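Local coordinates for putative uncharacterized protein (Archaeoglobus fulgidus, PDB 3VU0) that forms the C-terminal globular domain of an archaeal AglB protein of the oligosaccharyltransferase family, a mixed alpha/beta domain in which helices surround a small sheet, at residues 35-40 with 109-114; 94-97 with 102-105; 147-152 with 157-162; 5-10 with 41-46. All coordinates share one frame; numbering follows the deposited sequence.

Contact 1 (35-40 with 109-114)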
loop_
_atom_site.group_PDB
_atom_site.type_symbol
_atom_site.label_atom_id
_atom_site.label_comp_id
_atom_site.label_asym_id
_atom_site.label_seq_id
_atom_site.Cartn_x
_atom_site.Cartn_y
_atom_site.Cartn_z
ATOM N N LEU A 35 5.217 -2.877 4.272
ATOM C CA LEU A 35 3.859 -3.228 3.876
ATOM C C LEU A 35 3.493 -2.648 2.516
ATOM O O LEU A 35 3.725 -1.470 2.241
ATOM C CB LEU A 35 2.855 -2.753 4.938
ATOM C CG LEU A 35 1.386 -3.186 4.801
ATOM C CD1 LEU A 35 0.659 -2.968 6.121
ATOM C CD2 LEU A 35 0.707 -2.410 3.679
ATOM N N SER A 36 2.938 -3.500 1.663
ATOM C CA SER A 36 2.499 -3.103 0.329
ATOM C C SER A 36 1.499 -4.152 -0.126
ATOM O O SER A 36 1.169 -5.064 0.635
ATOM C CB SER A 36 3.676 -3.065 -0.644
ATOM O OG SER A 36 3.299 -2.437 -1.859
ATOM N N TRP A 37 1.012 -4.031 -1.357
ATOM C CA TRP A 37 0.068 -5.014 -1.880
ATOM C C TRP A 37 0.878 -6.278 -2.186
ATOM O O TRP A 37 2.047 -6.191 -2.557
ATOM C CB TRP A 37 -0.600 -4.483 -3.149
ATOM C CG TRP A 37 -1.769 -5.314 -3.616
ATOM C CD1 TRP A 37 -2.074 -5.630 -4.906
ATOM C CD2 TRP A 37 -2.789 -5.912 -2.803
ATOM N NE1 TRP A 37 -3.217 -6.389 -4.950
ATOM C CE2 TRP A 37 -3.679 -6.577 -3.676
ATOM C CE3 TRP A 37 -3.041 -5.950 -1.425
ATOM C CZ2 TRP A 37 -4.806 -7.275 -3.214
ATOM C CZ3 TRP A 37 -4.163 -6.645 -0.966
ATOM C CH2 TRP A 37 -5.029 -7.296 -1.858
ATOM N N TRP A 38 0.260 -7.447 -2.056
ATOM C CA TRP A 38 0.990 -8.691 -2.275
ATOM C C TRP A 38 1.641 -8.873 -3.648
ATOM O O TRP A 38 2.642 -9.576 -3.762
ATOM C CB TRP A 38 0.101 -9.902 -1.947
ATOM C CG TRP A 38 -0.970 -10.168 -2.940
ATOM C CD1 TRP A 38 -2.201 -9.581 -3.003
ATOM C CD2 TRP A 38 -0.901 -11.080 -4.037
ATOM N NE1 TRP A 38 -2.906 -10.074 -4.076
ATOM C CE2 TRP A 38 -2.129 -10.996 -4.729
ATOM C CE3 TRP A 38 0.081 -11.964 -4.504
ATOM C CZ2 TRP A 38 -2.403 -11.762 -5.868
ATOM C CZ3 TRP A 38 -0.192 -12.730 -5.641
ATOM C CH2 TRP A 38 -1.426 -12.620 -6.307
ATOM N N ASP A 39 1.097 -8.237 -4.681
ATOM C CA ASP A 39 1.672 -8.355 -6.020
ATOM C C ASP A 39 3.148 -7.951 -6.084
ATOM O O ASP A 39 3.909 -8.481 -6.897
ATOM C CB ASP A 39 0.921 -7.473 -7.030
ATOM C CG ASP A 39 -0.499 -7.932 -7.285
ATOM O OD1 ASP A 39 -0.813 -9.112 -7.022
ATOM O OD2 ASP A 39 -1.294 -7.107 -7.776
ATOM N N TYR A 40 3.544 -7.004 -5.240
ATOM C CA TYR A 40 4.913 -6.491 -5.249
ATOM C C TYR A 40 5.846 -7.118 -4.220
ATOM O O TYR A 40 7.038 -6.783 -4.168
ATOM C CB TYR A 40 4.879 -4.976 -5.022
ATOM C CG TYR A 40 3.720 -4.285 -5.707
ATOM C CD1 TYR A 40 3.584 -4.312 -7.096
ATOM C CD2 TYR A 40 2.760 -3.603 -4.963
ATOM C CE1 TYR A 40 2.513 -3.670 -7.730
ATOM C CE2 TYR A 40 1.687 -2.961 -5.582
ATOM C CZ TYR A 40 1.571 -2.997 -6.964
ATOM O OH TYR A 40 0.517 -2.352 -7.573
HETATM N N MSE A 109 -10.479 -4.491 -2.058
HETATM C CA MSE A 109 -11.747 -4.459 -1.337
HETATM C C MSE A 109 -12.299 -5.867 -1.147
HETATM O O MSE A 109 -12.738 -6.228 -0.057
HETATM C CB MSE A 109 -12.780 -3.620 -2.091
HETATM C CG MSE A 109 -12.550 -2.133 -2.014
HETATM SE SE MSE A 109 -14.050 -1.177 -2.754
HETATM C CE MSE A 109 -15.341 -1.517 -1.349
ATOM N N GLN A 110 -12.286 -6.662 -2.212
ATOM C CA GLN A 110 -12.808 -8.024 -2.128
ATOM C C GLN A 110 -12.085 -8.837 -1.056
ATOM O O GLN A 110 -12.717 -9.546 -0.275
ATOM C CB GLN A 110 -12.687 -8.722 -3.481
ATOM C CG GLN A 110 -13.419 -8.000 -4.590
ATOM C CD GLN A 110 -13.169 -8.609 -5.951
ATOM O OE1 GLN A 110 -12.024 -8.852 -6.331
ATOM N NE2 GLN A 110 -14.237 -8.851 -6.699
ATOM N N ILE A 111 -10.763 -8.723 -1.010
ATOM C CA ILE A 111 -9.981 -9.463 -0.029
ATOM C C ILE A 111 -10.215 -8.915 1.375
ATOM O O ILE A 111 -10.050 -9.627 2.368
ATOM C CB ILE A 111 -8.483 -9.421 -0.389
ATOM C CG1 ILE A 111 -8.290 -10.044 -1.773
ATOM C CG2 ILE A 111 -7.667 -10.191 0.636
ATOM C CD1 ILE A 111 -6.916 -9.856 -2.350
ATOM N N ALA A 112 -10.617 -7.650 1.457
ATOM C CA ALA A 112 -10.899 -7.031 2.744
ATOM C C ALA A 112 -12.284 -7.445 3.240
ATOM O O ALA A 112 -12.658 -7.146 4.375
ATOM C CB ALA A 112 -10.816 -5.515 2.632
ATOM N N GLY A 113 -13.051 -8.113 2.384
ATOM C CA GLY A 113 -14.373 -8.568 2.780
ATOM C C GLY A 113 -15.561 -7.831 2.187
ATOM O O GLY A 113 -16.706 -8.091 2.568
ATOM N N TYR A 114 -15.304 -6.915 1.259
ATOM C CA TYR A 114 -16.376 -6.153 0.626
ATOM C C TYR A 114 -16.805 -6.787 -0.693
ATOM O O TYR A 114 -16.065 -7.579 -1.281
ATOM C CB TYR A 114 -15.917 -4.711 0.372
ATOM C CG TYR A 114 -15.616 -3.933 1.631
ATOM C CD1 TYR A 114 -16.643 -3.378 2.393
ATOM C CD2 TYR A 114 -14.303 -3.761 2.072
ATOM C CE1 TYR A 114 -16.371 -2.666 3.566
ATOM C CE2 TYR A 114 -14.020 -3.055 3.243
ATOM C CZ TYR A 114 -15.058 -2.510 3.983
ATOM O OH TYR A 114 -14.785 -1.807 5.136
#

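Contact 2 (94-97 with 102-105)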
loop_
_atom_site.group_PDB
_atom_site.type_symbol
_atom_site.label_atom_id
_atom_site.label_comp_id
_atom_site.label_asym_id
_atom_site.label_seq_id
_atom_site.Cartn_x
_atom_site.Cartn_y
_atom_site.Cartn_z
ATOM N N LEU A 94 -3.056 1.125 -7.695
ATOM C CA LEU A 94 -3.897 0.659 -6.588
ATOM C C LEU A 94 -5.036 1.638 -6.297
ATOM O O LEU A 94 -6.042 1.275 -5.692
ATOM C CB LEU A 94 -3.071 0.515 -5.307
ATOM C CG LEU A 94 -1.869 -0.430 -5.280
ATOM C CD1 LEU A 94 -1.264 -0.439 -3.875
ATOM C CD2 LEU A 94 -2.306 -1.818 -5.681
ATOM N N THR A 95 -4.863 2.882 -6.724
ATOM C CA THR A 95 -5.852 3.917 -6.470
ATOM C C THR A 95 -6.973 3.970 -7.494
ATOM O O THR A 95 -6.856 3.445 -8.600
ATOM C CB THR A 95 -5.189 5.305 -6.422
ATOM O OG1 THR A 95 -4.709 5.643 -7.727
ATOM C CG2 THR A 95 -4.014 5.307 -5.444
ATOM N N VAL A 96 -8.070 4.610 -7.109
ATOM C CA VAL A 96 -9.215 4.760 -7.997
ATOM C C VAL A 96 -8.953 6.003 -8.836
ATOM O O VAL A 96 -8.591 7.050 -8.300
ATOM C CB VAL A 96 -10.518 4.940 -7.193
ATOM C CG1 VAL A 96 -11.689 5.213 -8.135
ATOM C CG2 VAL A 96 -10.789 3.685 -6.373
ATOM N N LYS A 97 -9.117 5.880 -10.148
ATOM C CA LYS A 97 -8.899 6.998 -11.065
ATOM C C LYS A 97 -10.236 7.489 -11.615
ATOM O O LYS A 97 -11.095 6.689 -11.975
ATOM C CB LYS A 97 -7.983 6.562 -12.214
ATOM N N LYS A 102 -11.332 0.847 -13.827
ATOM C CA LYS A 102 -10.254 -0.109 -13.594
ATOM C C LYS A 102 -9.333 0.333 -12.466
ATOM O O LYS A 102 -8.897 1.481 -12.415
ATOM C CB LYS A 102 -9.427 -0.298 -14.869
ATOM C CG LYS A 102 -8.248 -1.261 -14.705
ATOM C CD LYS A 102 -7.311 -1.196 -15.897
ATOM C CE LYS A 102 -6.062 -2.035 -15.665
ATOM N NZ LYS A 102 -5.055 -1.830 -16.746
ATOM N N THR A 103 -9.033 -0.591 -11.562
ATOM C CA THR A 103 -8.155 -0.301 -10.437
ATOM C C THR A 103 -7.964 -1.553 -9.599
ATOM O O THR A 103 -8.864 -2.389 -9.510
ATOM C CB THR A 103 -8.739 0.799 -9.529
ATOM O OG1 THR A 103 -7.940 0.912 -8.343
ATOM C CG2 THR A 103 -10.174 0.464 -9.131
ATOM N N LYS A 104 -6.794 -1.691 -8.989
ATOM C CA LYS A 104 -6.556 -2.849 -8.150
ATOM C C LYS A 104 -7.225 -2.661 -6.791
ATOM O O LYS A 104 -7.148 -3.530 -5.927
ATOM C CB LYS A 104 -5.055 -3.106 -7.998
ATOM C CG LYS A 104 -4.417 -3.622 -9.284
ATOM C CD LYS A 104 -2.951 -3.965 -9.101
ATOM C CE LYS A 104 -2.390 -4.667 -10.334
ATOM N NZ LYS A 104 -0.999 -5.145 -10.086
ATOM N N PHE A 105 -7.892 -1.524 -6.607
ATOM C CA PHE A 105 -8.588 -1.271 -5.350
ATOM C C PHE A 105 -9.757 -2.256 -5.216
ATOM O O PHE A 105 -10.187 -2.580 -4.108
ATOM C CB PHE A 105 -9.110 0.171 -5.304
ATOM C CG PHE A 105 -9.703 0.561 -3.976
ATOM C CD1 PHE A 105 -11.050 0.901 -3.873
ATOM C CD2 PHE A 105 -8.914 0.589 -2.830
ATOM C CE1 PHE A 105 -11.604 1.267 -2.645
ATOM C CE2 PHE A 105 -9.456 0.953 -1.593
ATOM C CZ PHE A 105 -10.806 1.292 -1.501
HETATM O O HOH W 1 -10.409 3.576 -11.145
#

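Contact 3 (147-152 with 157-162)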
loop_
_atom_site.group_PDB
_atom_site.type_symbol
_atom_site.label_atom_id
_atom_site.label_comp_id
_atom_site.label_asym_id
_atom_site.label_seq_id
_atom_site.Cartn_x
_atom_site.Cartn_y
_atom_site.Cartn_z
ATOM N N PHE A 147 2.266 8.648 9.687
ATOM C CA PHE A 147 2.898 8.315 8.414
ATOM C C PHE A 147 3.419 9.576 7.753
ATOM O O PHE A 147 2.806 10.636 7.855
ATOM C CB PHE A 147 1.885 7.637 7.490
ATOM C CG PHE A 147 1.303 6.378 8.053
ATOM C CD1 PHE A 147 1.931 5.154 7.849
ATOM C CD2 PHE A 147 0.139 6.421 8.818
ATOM C CE1 PHE A 147 1.413 3.988 8.395
ATOM C CE2 PHE A 147 -0.387 5.260 9.371
ATOM C CZ PHE A 147 0.253 4.039 9.158
ATOM N N ARG A 148 4.549 9.459 7.069
ATOM C CA ARG A 148 5.151 10.605 6.396
ATOM C C ARG A 148 5.806 10.142 5.106
ATOM O O ARG A 148 6.548 9.156 5.096
ATOM C CB ARG A 148 6.187 11.257 7.323
ATOM C CG ARG A 148 6.964 12.431 6.737
ATOM C CD ARG A 148 7.699 13.174 7.851
ATOM N NE ARG A 148 8.615 12.303 8.589
ATOM C CZ ARG A 148 9.042 12.542 9.824
ATOM N NH1 ARG A 148 8.635 13.627 10.476
ATOM N NH2 ARG A 148 9.882 11.701 10.412
ATOM N N LEU A 149 5.516 10.843 4.013
ATOM C CA LEU A 149 6.094 10.499 2.724
ATOM C C LEU A 149 7.609 10.658 2.805
ATOM O O LEU A 149 8.124 11.719 3.171
ATOM C CB LEU A 149 5.522 11.399 1.624
ATOM C CG LEU A 149 6.097 11.188 0.219
ATOM C CD1 LEU A 149 5.902 9.734 -0.220
ATOM C CD2 LEU A 149 5.402 12.140 -0.751
ATOM N N LEU A 150 8.312 9.585 2.466
ATOM C CA LEU A 150 9.764 9.537 2.512
ATOM C C LEU A 150 10.377 9.837 1.147
ATOM O O LEU A 150 11.254 10.687 1.015
ATOM C CB LEU A 150 10.194 8.139 2.963
ATOM C CG LEU A 150 11.435 7.934 3.825
ATOM C CD1 LEU A 150 11.689 6.432 3.965
ATOM C CD2 LEU A 150 12.629 8.627 3.201
ATOM N N LYS A 151 9.907 9.130 0.127
ATOM C CA LYS A 151 10.435 9.318 -1.214
ATOM C C LYS A 151 9.331 9.080 -2.239
ATOM O O LYS A 151 8.559 8.133 -2.120
ATOM C CB LYS A 151 11.600 8.351 -1.442
ATOM C CG LYS A 151 12.640 8.845 -2.417
ATOM C CD LYS A 151 13.449 9.998 -1.832
ATOM C CE LYS A 151 14.472 10.503 -2.846
ATOM N NZ LYS A 151 15.301 11.627 -2.306
ATOM N N ASN A 152 9.272 9.952 -3.240
ATOM C CA ASN A 152 8.259 9.888 -4.287
ATOM C C ASN A 152 8.899 9.524 -5.629
ATOM O O ASN A 152 9.623 10.327 -6.214
ATOM C CB ASN A 152 7.564 11.251 -4.384
ATOM C CG ASN A 152 6.447 11.276 -5.405
ATOM O OD1 ASN A 152 6.361 10.412 -6.273
ATOM N ND2 ASN A 152 5.588 12.284 -5.311
ATOM N N LYS A 157 5.438 5.303 -4.277
ATOM C CA LYS A 157 5.768 6.147 -3.135
ATOM C C LYS A 157 6.049 5.284 -1.917
ATOM O O LYS A 157 5.384 4.275 -1.695
ATOM C CB LYS A 157 4.610 7.102 -2.827
ATOM C CG LYS A 157 4.215 7.976 -4.014
ATOM C CD LYS A 157 3.138 8.996 -3.650
ATOM C CE LYS A 157 2.699 9.791 -4.889
ATOM N NZ LYS A 157 1.669 10.836 -4.582
ATOM N N ILE A 158 7.051 5.674 -1.137
ATOM C CA ILE A 158 7.375 4.935 0.072
ATOM C C ILE A 158 7.181 5.867 1.254
ATOM O O ILE A 158 7.596 7.025 1.220
ATOM C CB ILE A 158 8.825 4.386 0.057
ATOM C CG1 ILE A 158 9.097 3.622 1.358
ATOM C CG2 ILE A 158 9.822 5.516 -0.120
ATOM C CD1 ILE A 158 10.319 2.727 1.294
ATOM N N PHE A 159 6.527 5.353 2.287
ATOM C CA PHE A 159 6.235 6.119 3.488
ATOM C C PHE A 159 6.933 5.510 4.689
ATOM O O PHE A 159 7.244 4.317 4.713
ATOM C CB PHE A 159 4.726 6.136 3.750
ATOM C CG PHE A 159 3.924 6.788 2.659
ATOM C CD1 PHE A 159 3.473 8.098 2.794
ATOM C CD2 PHE A 159 3.622 6.092 1.493
ATOM C CE1 PHE A 159 2.729 8.709 1.779
ATOM C CE2 PHE A 159 2.879 6.691 0.469
ATOM C CZ PHE A 159 2.432 7.997 0.611
ATOM N N GLU A 160 7.160 6.344 5.694
ATOM C CA GLU A 160 7.800 5.916 6.923
ATOM C C GLU A 160 6.753 5.961 8.032
ATOM O O GLU A 160 5.926 6.871 8.072
ATOM C CB GLU A 160 8.948 6.872 7.246
ATOM C CG GLU A 160 9.673 6.605 8.541
ATOM C CD GLU A 160 10.809 7.585 8.755
ATOM O OE1 GLU A 160 10.532 8.805 8.827
ATOM O OE2 GLU A 160 11.973 7.131 8.842
ATOM N N VAL A 161 6.772 4.970 8.914
ATOM C CA VAL A 161 5.835 4.946 10.028
ATOM C C VAL A 161 6.468 5.740 11.164
ATOM O O VAL A 161 7.674 5.653 11.392
ATOM C CB VAL A 161 5.561 3.508 10.524
ATOM C CG1 VAL A 161 4.707 3.550 11.780
ATOM C CG2 VAL A 161 4.856 2.702 9.441
ATOM N N LYS A 162 5.658 6.526 11.862
ATOM C CA LYS A 162 6.149 7.328 12.974
ATOM C C LYS A 162 5.109 7.370 14.091
ATOM O O LYS A 162 4.730 8.441 14.563
ATOM C CB LYS A 162 6.473 8.749 12.498
ATOM C CG LYS A 162 5.301 9.481 11.858
ATOM C CD LYS A 162 5.693 10.876 11.410
ATOM C CE LYS A 162 4.495 11.628 10.839
ATOM N NZ LYS A 162 4.833 13.032 10.476
#

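Contact 4 (5-10 with 41-46)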
loop_
_atom_site.group_PDB
_atom_site.type_symbol
_atom_site.label_atom_id
_atom_site.label_comp_id
_atom_site.label_asym_id
_atom_site.label_seq_id
_atom_site.Cartn_x
_atom_site.Cartn_y
_atom_site.Cartn_z
HETATM N N MSE A 5 10.098 1.657 -14.837
HETATM C CA MSE A 5 11.237 2.510 -14.522
HETATM C C MSE A 5 11.137 2.992 -13.076
HETATM O O MSE A 5 12.116 2.951 -12.324
HETATM C CB MSE A 5 11.272 3.710 -15.467
HETATM C CG MSE A 5 12.673 4.180 -15.791
HETATM SE SE MSE A 5 13.660 2.788 -16.706
HETATM C CE MSE A 5 13.118 3.201 -18.518
ATOM N N ASP A 6 9.951 3.452 -12.694
ATOM C CA ASP A 6 9.722 3.931 -11.336
ATOM C C ASP A 6 10.024 2.840 -10.307
ATOM O O ASP A 6 10.684 3.095 -9.298
ATOM C CB ASP A 6 8.273 4.408 -11.168
ATOM C CG ASP A 6 7.973 5.675 -11.957
ATOM O OD1 ASP A 6 8.927 6.398 -12.320
ATOM O OD2 ASP A 6 6.780 5.961 -12.201
ATOM N N TRP A 7 9.545 1.625 -10.557
ATOM C CA TRP A 7 9.785 0.525 -9.632
ATOM C C TRP A 7 11.271 0.214 -9.492
ATOM O O TRP A 7 11.763 -0.035 -8.391
ATOM C CB TRP A 7 9.034 -0.734 -10.082
ATOM C CG TRP A 7 7.719 -0.896 -9.397
ATOM C CD1 TRP A 7 6.474 -0.775 -9.956
ATOM C CD2 TRP A 7 7.511 -1.188 -8.012
ATOM N NE1 TRP A 7 5.508 -0.970 -8.999
ATOM C CE2 TRP A 7 6.115 -1.222 -7.797
ATOM C CE3 TRP A 7 8.370 -1.414 -6.926
ATOM C CZ2 TRP A 7 5.557 -1.487 -6.544
ATOM C CZ3 TRP A 7 7.814 -1.675 -5.680
ATOM C CH2 TRP A 7 6.417 -1.706 -5.499
ATOM N N LYS A 8 11.976 0.230 -10.619
ATOM C CA LYS A 8 13.406 -0.045 -10.635
ATOM C C LYS A 8 14.142 0.947 -9.742
ATOM O O LYS A 8 15.006 0.567 -8.949
ATOM C CB LYS A 8 13.937 0.044 -12.063
ATOM N N GLU A 9 13.785 2.218 -9.870
ATOM C CA GLU A 9 14.413 3.265 -9.078
ATOM C C GLU A 9 14.013 3.154 -7.611
ATOM O O GLU A 9 14.824 3.384 -6.716
ATOM C CB GLU A 9 14.017 4.644 -9.603
ATOM C CG GLU A 9 14.921 5.746 -9.084
ATOM C CD GLU A 9 14.326 7.130 -9.236
ATOM O OE1 GLU A 9 13.549 7.355 -10.187
ATOM O OE2 GLU A 9 14.653 8.003 -8.404
ATOM N N ALA A 10 12.756 2.802 -7.368
ATOM C CA ALA A 10 12.255 2.670 -6.006
ATOM C C ALA A 10 12.934 1.521 -5.274
ATOM O O ALA A 10 13.361 1.666 -4.126
ATOM C CB ALA A 10 10.743 2.460 -6.024
ATOM N N GLY A 41 5.307 -8.018 -3.405
ATOM C CA GLY A 41 6.094 -8.656 -2.364
ATOM C C GLY A 41 7.433 -9.236 -2.785
ATOM O O GLY A 41 8.460 -8.940 -2.168
ATOM N N ASN A 42 7.429 -10.063 -3.828
ATOM C CA ASN A 42 8.657 -10.691 -4.302
ATOM C C ASN A 42 9.713 -9.689 -4.744
ATOM O O ASN A 42 10.908 -9.925 -4.562
ATOM C CB ASN A 42 8.357 -11.673 -5.442
ATOM C CG ASN A 42 7.616 -12.909 -4.962
ATOM O OD1 ASN A 42 7.926 -13.449 -3.905
ATOM N ND2 ASN A 42 6.643 -13.365 -5.742
ATOM N N TRP A 43 9.277 -8.575 -5.324
ATOM C CA TRP A 43 10.212 -7.549 -5.767
ATOM C C TRP A 43 10.913 -6.926 -4.568
ATOM O O TRP A 43 12.137 -6.768 -4.550
ATOM C CB TRP A 43 9.485 -6.447 -6.543
ATOM C CG TRP A 43 9.195 -6.771 -7.977
ATOM C CD1 TRP A 43 9.717 -7.796 -8.714
ATOM C CD2 TRP A 43 8.369 -6.014 -8.871
ATOM N NE1 TRP A 43 9.272 -7.722 -10.012
ATOM C CE2 TRP A 43 8.443 -6.636 -10.136
ATOM C CE3 TRP A 43 7.574 -4.865 -8.725
ATOM C CZ2 TRP A 43 7.755 -6.148 -11.252
ATOM C CZ3 TRP A 43 6.889 -4.380 -9.833
ATOM C CH2 TRP A 43 6.985 -5.023 -11.084
ATOM N N ILE A 44 10.125 -6.564 -3.566
ATOM C CA ILE A 44 10.663 -5.944 -2.371
ATOM C C ILE A 44 11.559 -6.914 -1.608
ATOM O O ILE A 44 12.649 -6.547 -1.160
ATOM C CB ILE A 44 9.519 -5.456 -1.469
ATOM C CG1 ILE A 44 8.716 -4.385 -2.214
ATOM C CG2 ILE A 44 10.073 -4.900 -0.161
ATOM C CD1 ILE A 44 7.472 -3.921 -1.481
ATOM N N LEU A 45 11.102 -8.155 -1.484
ATOM C CA LEU A 45 11.852 -9.179 -0.766
ATOM C C LEU A 45 13.139 -9.605 -1.477
ATOM O O LEU A 45 14.200 -9.678 -0.857
ATOM C CB LEU A 45 10.974 -10.417 -0.546
ATOM C CG LEU A 45 10.984 -11.125 0.817
ATOM C CD1 LEU A 45 10.700 -12.602 0.588
ATOM C CD2 LEU A 45 12.325 -10.966 1.519
ATOM N N TYR A 46 13.052 -9.874 -2.775
ATOM C CA TYR A 46 14.219 -10.340 -3.523
ATOM C C TYR A 46 15.058 -9.300 -4.253
ATOM O O TYR A 46 16.235 -9.537 -4.515
ATOM C CB TYR A 46 13.787 -11.444 -4.496
ATOM C CG TYR A 46 13.181 -12.627 -3.773
ATOM C CD1 TYR A 46 13.933 -13.367 -2.862
ATOM C CD2 TYR A 46 11.841 -12.969 -3.952
ATOM C CE1 TYR A 46 13.366 -14.414 -2.141
ATOM C CE2 TYR A 46 11.265 -14.016 -3.235
ATOM C CZ TYR A 46 12.031 -14.732 -2.332
ATOM O OH TYR A 46 11.462 -15.754 -1.611
#

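Contact 1 (35-40 with 109-114)
The WWDYG signature of the AglB family supplies one half of this contact: its first tryptophan, Trp37, points its ring at Ile111 in the last turn of helix 105-112. The touch is narrow, made by the far end of each side chain. Ile111 reaches out through its CG1 branch, nearly straight at chi2 (170°), and ends with CD1 against the outer rim of the six-membered ring, near the ring plane and not over a face. CH2 of Trp37 lies 3.2 Å from CD1 of Ile111, shorter than usual for two carbons, so the exact spacing is doubtful. CZ2 of Trp37 flanks the same methyl, CD1 of Ile111, at 3.4 Å. Trp38 adds a looser brush, its NE1 4.4 Å from CD1 of Ile111.

Within the motif the two tryptophans pack on each other: CD1 of Trp38 sits over the centre of the Trp37 ring, 3.4 Å above its plane. On the helical side the helix ends just beyond Ile111 in a Schellman motif, with Gly113 at positive phi and Tyr114 N bonding back to Met109 O at 3.0 Å.

Around this meeting point, Phe57 also touches Ile111, Trp38 leans on Ala61 of helix 61-69, and Leu35 ties the start of the motif loop to strand 85-91 through backbone bonds with Tyr87 and Val89.

Contact 2 (94-97 with 102-105)
With chi1 at 172°, the hydroxyl of Thr103 is set beside its own carbonyl carbon and faces the 94-97 backbone, while its methyl takes the tight place between backbone N and carbonyl. On the other side, Val96 holds CG2 opposite its carbonyl carbon, from where that methyl can reach the Phe105 ring. The hydroxyl does two jobs at once. As donor, OG1 of Thr103 bonds O of Thr95 at 2.8 Å, coming from above the carbonyl plane, 74° out of it. As acceptor, the same OG1 of Thr103 takes the N-H of Phe105 at 3.0 Å along a nearly straight line (163°).

This second bond is an ST turn that caps the start of helix 105-112, so one hydroxyl caps the first turn and also ties it to the backbone at Thr95. Apolar contacts lie on both sides of it. CG2 of Val96 lies 3.8 Å from CD1 of Phe105, approaching the ring obliquely, and CD2 of Leu94 rests 3.8 Å from CB of Lys104. Set apart from these, CB of Phe105 also comes within 3.3 Å of the carbonyl O of Leu94, a close carbon-oxygen approach.

Toward the turn that joins the two segments, a water bridges the backbones, accepting from N of Lys97 at 2.8 Å and bonding O of Lys102 at 2.9 Å. The extended chain of Lys104 leads away to salt bridges with Glu93 and Asp39. Phe105 meets Phe128 edge-to-face, and the hydroxyl of Thr95 turns to the backbone O of Glu92.

Contact 3 (147-152 with 157-162)
Arg148 and Glu160 face each other twice, by backbone and by side chain. N of Glu160 gives O of Arg148 a bond of 2.9 Å, and N of Arg148 answers to O of Glu160 at 3.1 Å. Above this pair the side chains run side by side: NH2 of Arg148 reaches OE1 of Glu160 at 3.4 Å, a weak salt bridge made at the edge of the guanidinium, although the two flat groups are turned 60° apart. Lys162 crosses Arg148 at about a right angle and lays CD over the guanidinium face, bringing its NZ within 3.8 Å of NH1 of Arg148. The carboxylate of Glu160 probably offsets part of that like charge.

On the other face, Leu149 sets CD1 over the Phe159 ring in a CH-pi contact, 4.0 Å from the centroid and 17° off the normal. Phe147 lies alongside Val161, CE1 to CG2 3.8 Å. Helices 73-83 and 132-138 cover this side, with Val80 touching both Phe147 and Val161, and Leu136 both Phe147 and Phe159. Lys157 extends past Asn152 to hydrogen bonds with Asn140 and the backbone O of His137.

Further along, O of Ile158 receives N of Leu150 at 2.9 Å and, more weakly, N of Lys151 at 3.3 Å. Two residues thus face one and the register slips: a classic beta bulge in an antiparallel hairpin, whose strand 147-153 is one of the two outermost strands of the sheet in this chain while strand 156-161 pairs onward with strand 85-91.

Contact 4 (5-10 with 41-46)
Trp7 points its CB toward the helix of Trp43, and an unusual chi1 of -96° then swings the indole so that one broad face meets the edge of the Trp43 ring. CG of Trp7, the first ring atom, is 3.6 Å from CZ3 of Trp43, and CD1 of Trp7 is equally near that same CZ3. Round the pyrrole ring, NE1 of Trp7 stands 3.8 Å from CZ3 of Trp43, so this one carbon sits over the middle of the five-membered ring, off-centre on the indole as a whole. At the fusion, CD2 of Trp7 meets CE3 of Trp43 at 3.7 Å, and CE3 of Trp7 follows at 4.0 Å from the same CE3 of Trp43.

The pair is an edge-to-face (T-shaped) stack, inclined rather than upright: centroids of the Trp7 five-membered and Trp43 six-membered rings lie 4.8 Å apart, with planes at 59°. It is the main contact between these segments of helices 5-17 and 41-46, whose backbones stay well apart here, the CA atoms of Trp7 and Trp43 being 9.0 Å from each other.

Farther out on the Trp7 indole, CZ3 reaches CG1 of Ile44 at 4.5 Å, a lighter apolar touch one residue along the second helix. The indole also rests on Val89 and Val91 of strand 85-91 and on Val156, its benzene end meets the Tyr40 ring, and Met1 packs against Trp43.

Three of the contacts form a chain of neighbours. Contact 1 touches contact 2, nested in the loop that it closes, through a salt bridge from Asp39 OD2 to Lys104 NZ (3.0 Å) and by packing of Tyr40 OH on Leu94 CD2 (3.4 Å). It also touches contact 4, whose segments alternate with its own, through Tyr40 CG and Trp7 CZ2 (3.5 Å). Tyr40 of the WWDYG motif thus stands between both. Contact 3 keeps apart: its nearest atoms lie about 6 Å from contact 4, and its centre lies about 19 Å from that of contact 1, across the chain's centre. MES, probably from crystallisation, approaches Lys151 of contact 3 and weakly bonds Glu9 of helix 5-17.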